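Local coordinates for protein RPA0582 (Rhodopseudomonas palustris, PDB 3HHL) that is of unknown function but belongs to the DUF1330 family of the dimeric alpha/beta-barrel clan and forms a two-chain assembly, at residues A[30-35]-A[121-126]; A[52-57]-A[115-120]. All coordinates share one frame; numbering follows the deposited sequence.

Both contacts draw on successive elements of the chain: helix 108-120 packs in contact 2 and leads straight into strand 121-128, which pairs in contact 1. Contact 2 is nested inside the loop that contact 1 closes. Contact 1 is the more buried, an antiparallel strand pair held by backbone hydrogen bonds and a salt-bridge network, with the second chain close by. Contact 2, partly buried, joins two helices on one face of the sheet and relies on CH-pi packing, with no hydrogen bond between its segments. The two meet where Arg34 N lies 2.8 Å from Ala120 O and Ser124 OG 3.0 Å from Arg117 NH2, both probable hydrogen bonds.

Contact 1 of 2, residues A[30-35]-A[121-126]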
# COMPACT_ATOMS: atom_id res chain seq x y z
N LEU A 30 2.69 5.55 0.50
CA LEU A 30 3.84 4.96 -0.19
C LEU A 30 4.72 6.14 -0.66
O LEU A 30 4.26 6.95 -1.44
CB LEU A 30 3.40 4.11 -1.37
CG LEU A 30 2.24 3.15 -1.14
CD1 LEU A 30 1.80 2.51 -2.45
CD2 LEU A 30 2.60 2.09 -0.10
N VAL A 31 5.96 6.24 -0.18
CA VAL A 31 6.78 7.41 -0.47
C VAL A 31 8.15 7.07 -1.07
O VAL A 31 8.94 6.32 -0.47
CB VAL A 31 7.04 8.24 0.81
CG1 VAL A 31 7.72 9.53 0.43
CG2 VAL A 31 5.74 8.50 1.57
N ARG A 32 8.41 7.63 -2.26
CA ARG A 32 9.69 7.47 -2.92
C ARG A 32 10.39 8.81 -2.82
O ARG A 32 9.85 9.83 -3.23
CB ARG A 32 9.50 7.05 -4.38
CG ARG A 32 10.84 6.78 -5.18
CD ARG A 32 10.61 6.30 -6.65
NE ARG A 32 9.52 5.30 -6.67
CZ ARG A 32 8.39 5.32 -7.40
NH1 ARG A 32 8.16 6.28 -8.31
NH2 ARG A 32 7.49 4.33 -7.25
N LEU A 33 11.58 8.81 -2.24
CA LEU A 33 12.29 10.04 -1.95
C LEU A 33 13.29 10.42 -3.06
O LEU A 33 13.89 9.56 -3.70
CB LEU A 33 13.03 9.90 -0.63
CG LEU A 33 12.24 9.76 0.69
CD1 LEU A 33 13.22 9.43 1.78
CD2 LEU A 33 11.44 11.00 1.02
N ARG A 34 13.48 11.72 -3.29
CA ARG A 34 14.54 12.16 -4.18
C ARG A 34 15.87 11.89 -3.56
O ARG A 34 16.01 11.99 -2.35
CB ARG A 34 14.50 13.66 -4.40
CG ARG A 34 13.30 14.16 -5.14
CD ARG A 34 13.38 15.66 -5.37
NE ARG A 34 12.09 16.10 -5.86
CZ ARG A 34 11.68 16.01 -7.12
NH1 ARG A 34 12.48 15.51 -8.07
NH2 ARG A 34 10.45 16.42 -7.42
N PRO A 35 16.86 11.55 -4.38
CA PRO A 35 18.24 11.57 -3.90
C PRO A 35 18.60 12.96 -3.36
O PRO A 35 19.03 13.09 -2.19
CB PRO A 35 19.05 11.26 -5.16
CG PRO A 35 18.14 10.51 -6.01
CD PRO A 35 16.74 10.94 -5.70
N VAL A 121 9.89 14.56 -1.78
CA VAL A 121 9.21 13.44 -2.40
C VAL A 121 9.37 13.46 -3.91
O VAL A 121 9.13 14.45 -4.58
CB VAL A 121 7.72 13.38 -1.98
CG1 VAL A 121 6.98 12.25 -2.71
CG2 VAL A 121 7.60 13.19 -0.46
N GLU A 122 9.81 12.33 -4.46
CA GLU A 122 9.89 12.15 -5.89
C GLU A 122 8.58 11.64 -6.46
O GLU A 122 8.16 12.05 -7.53
CB GLU A 122 10.98 11.14 -6.23
CG GLU A 122 11.46 11.24 -7.65
CD GLU A 122 12.56 10.25 -7.92
OE1 GLU A 122 13.76 10.69 -7.91
OE2 GLU A 122 12.21 9.05 -8.09
N ASP A 123 7.96 10.71 -5.75
CA ASP A 123 6.65 10.17 -6.13
C ASP A 123 6.07 9.58 -4.89
O ASP A 123 6.79 9.19 -4.00
CB ASP A 123 6.83 9.07 -7.17
CG ASP A 123 5.54 8.69 -7.87
OD1 ASP A 123 4.54 9.44 -7.76
OD2 ASP A 123 5.55 7.62 -8.54
N SER A 124 4.75 9.51 -4.82
CA SER A 124 4.09 8.96 -3.62
C SER A 124 2.68 8.57 -3.93
O SER A 124 2.13 8.99 -4.91
CB SER A 124 4.03 10.01 -2.51
OG SER A 124 3.30 11.17 -2.93
N ARG A 125 2.12 7.78 -3.05
CA ARG A 125 0.70 7.52 -3.04
C ARG A 125 0.19 7.76 -1.67
O ARG A 125 0.91 7.54 -0.72
CB ARG A 125 0.42 6.08 -3.43
CG ARG A 125 0.90 5.76 -4.77
CD ARG A 125 0.11 6.51 -5.82
NE ARG A 125 0.55 6.06 -7.13
CZ ARG A 125 1.59 6.55 -7.81
NH1 ARG A 125 2.33 7.54 -7.33
NH2 ARG A 125 1.88 6.06 -9.00
N LEU A 126 -1.04 8.24 -1.55
CA LEU A 126 -1.67 8.42 -0.25
C LEU A 126 -3.08 7.96 -0.44
O LEU A 126 -3.89 8.65 -1.06
CB LEU A 126 -1.63 9.89 0.20
CG LEU A 126 -2.13 10.22 1.61
CD1 LEU A 126 -1.32 9.52 2.58
CD2 LEU A 126 -2.07 11.71 1.87
O HOH W 1 14.80 13.65 -7.91
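Leu30 and Arg125 form a hydrogen-bonded antiparallel pair: Leu30 N gives to Arg125 O at 2.9 Å, and Arg125 N returns a bond to Leu30 O. The latter carbonyl also receives a CA-H...O contact from Ser124 CA. Two residues on, Arg32 N reaches Asp123 O at 2.8 Å, nearly in line with the carbonyl. Arg32 O takes two donors, Glu122 N at 2.8 Å and Asp123 N at 3.3 Å, so both residues of the bulge are tied to one acceptor.

The Asp123 carboxylate lies between two arginines. Arg32 runs alongside it, CG anti to the backbone N (chi1 -177°), and Arg32 NH1 makes a salt bridge with Asp123 OD2 at 2.9 Å; the hydrogen bond in it is weak, and the guanidinium and carboxylate planes stand 65° apart. Arg125 NH1 meets Asp123 OD1 from above the carboxylate plane at 2.9 Å while also giving to Ser124 O. OD1 further accepts from His5 N, and Ser124 OG bonds His5 O. The NE atoms are held too, Arg32 NE by a hydrogen bond to His86 O and Arg125 NE by a salt bridge to Glu85 of the other subunit. Such pairing probably keeps the carboxylate charged.

Beyond the bulge, a water accepts from Arg34 NH1 and donates to Glu122 OE1. On the other face of the pair, Val31 CG1 rests on Val121 CG2 at 3.8 Å. With Glu122 and Asp123 both opposite Arg32, this is a classic beta bulge in the antiparallel sheet of a dimeric alpha/beta-barrel fold.

Contact 2 of 2, residues A[52-57]-A[115-120]; sequences AAYGRD and KHRQAA
Tyr54, His116 and Arg117 carry this antiparallel helix-helix packing, in which helices 47-64 and 108-120 lie against one another on the sheet of the alpha/beta fold. The short axes come within 8.0 Å at an angle of 160°. Arg117 lies along the Tyr54 ring: its CB sits over one face, 3.9 Å from the ring centroid and 10° off the normal, while CG and CD follow the ring toward CE2 and CZ. With CG anti to the backbone N (chi1 -161°) and the chain extended to NE, the methylenes run the same way as the tyrosine, and the guanidinium stands almost perpendicular to the ring. The polar ends find partners beyond the two segments: Tyr54 OH bonds Tyr110 OH and a bound nonaethylene glycol, probably from the crystallisation liquor, whereas Arg117 NH2 reaches Ser124 OG.

His116 comes across from the second helix, its CB 3.9 Å from Tyr54 CB, and its ND1 is hydrogen-bonded to Tyr39 OH. Asp57 brings OD2 obliquely to 4.0 Å from His116 NE2 without a hydrogen bond. Over one face of the imidazole lies the Ala53 methyl in a CH-pi contact, CB 3.8 Å from the His116 ring centroid.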
# COMPACT_ATOMS: atom_id res chain seq x y z
N ALA A 52 12.89 13.72 6.95
CA ALA A 52 13.11 13.73 8.40
C ALA A 52 12.60 15.04 9.00
O ALA A 52 11.85 15.03 9.96
CB ALA A 52 14.58 13.53 8.73
N ALA A 53 13.00 16.16 8.42
CA ALA A 53 12.57 17.45 8.93
C ALA A 53 11.03 17.58 8.86
O ALA A 53 10.42 18.17 9.76
CB ALA A 53 13.27 18.60 8.17
N TYR A 54 10.42 17.06 7.80
CA TYR A 54 8.97 17.11 7.65
C TYR A 54 8.34 16.41 8.84
O TYR A 54 7.51 16.99 9.56
CB TYR A 54 8.53 16.42 6.35
CG TYR A 54 7.06 16.07 6.31
CD1 TYR A 54 6.11 17.04 6.55
CD2 TYR A 54 6.63 14.76 6.02
CE1 TYR A 54 4.74 16.72 6.53
CE2 TYR A 54 5.30 14.44 5.98
CZ TYR A 54 4.34 15.43 6.23
OH TYR A 54 2.98 15.19 6.20
N GLY A 55 8.76 15.16 9.05
CA GLY A 55 8.30 14.37 10.17
C GLY A 55 8.52 15.07 11.50
O GLY A 55 7.64 15.16 12.33
N ARG A 56 9.73 15.59 11.69
CA ARG A 56 10.12 16.22 12.95
C ARG A 56 9.16 17.36 13.27
O ARG A 56 8.61 17.42 14.37
CB ARG A 56 11.56 16.71 12.83
CG ARG A 56 12.17 17.42 14.06
CD ARG A 56 13.46 18.22 13.67
NE ARG A 56 13.15 19.47 12.96
CZ ARG A 56 13.85 19.98 11.95
NH1 ARG A 56 14.94 19.37 11.50
NH2 ARG A 56 13.45 21.10 11.38
N ASP A 57 8.91 18.23 12.30
CA ASP A 57 8.10 19.43 12.54
C ASP A 57 6.59 19.20 12.47
O ASP A 57 5.83 19.97 13.05
CB ASP A 57 8.51 20.55 11.58
CG ASP A 57 9.97 20.96 11.75
OD1 ASP A 57 10.57 20.68 12.82
OD2 ASP A 57 10.51 21.57 10.79
N LYS A 115 6.34 21.95 3.52
CA LYS A 115 7.34 22.42 2.56
C LYS A 115 8.55 21.47 2.43
O LYS A 115 9.10 21.27 1.35
CB LYS A 115 7.77 23.85 2.88
CG LYS A 115 6.59 24.86 2.73
CD LYS A 115 6.99 26.27 3.14
CE LYS A 115 5.88 27.25 2.89
NZ LYS A 115 6.30 28.60 3.32
N HIS A 116 8.91 20.83 3.53
CA HIS A 116 9.96 19.83 3.49
C HIS A 116 9.50 18.59 2.74
O HIS A 116 10.30 17.98 2.03
CB HIS A 116 10.40 19.45 4.88
CG HIS A 116 11.04 20.57 5.63
ND1 HIS A 116 12.31 21.02 5.33
CD2 HIS A 116 10.60 21.31 6.67
CE1 HIS A 116 12.62 21.99 6.16
NE2 HIS A 116 11.60 22.20 6.98
N ARG A 117 8.23 18.20 2.91
CA ARG A 117 7.72 17.04 2.18
C ARG A 117 7.83 17.35 0.69
O ARG A 117 8.27 16.52 -0.10
CB ARG A 117 6.27 16.69 2.58
CG ARG A 117 5.84 15.25 2.21
CD ARG A 117 4.33 15.00 2.26
NE ARG A 117 4.01 13.71 1.64
CZ ARG A 117 3.79 13.51 0.33
NH1 ARG A 117 3.85 14.51 -0.53
NH2 ARG A 117 3.53 12.29 -0.12
N GLN A 118 7.46 18.57 0.33
CA GLN A 118 7.39 18.94 -1.09
C GLN A 118 8.75 18.86 -1.73
O GLN A 118 8.89 18.44 -2.88
CB GLN A 118 6.75 20.32 -1.27
CG GLN A 118 5.22 20.28 -1.04
CD GLN A 118 4.53 21.65 -0.90
OE1 GLN A 118 5.14 22.65 -0.49
NE2 GLN A 118 3.24 21.68 -1.21
N ALA A 119 9.77 19.21 -0.96
CA ALA A 119 11.16 19.11 -1.39
C ALA A 119 11.67 17.67 -1.44
O ALA A 119 12.53 17.37 -2.26
CB ALA A 119 12.06 19.98 -0.51
N ALA A 120 11.14 16.81 -0.57
CA ALA A 120 11.68 15.45 -0.38
C ALA A 120 11.16 14.44 -1.39
O ALA A 120 11.91 13.54 -1.80
CB ALA A 120 11.39 14.94 1.02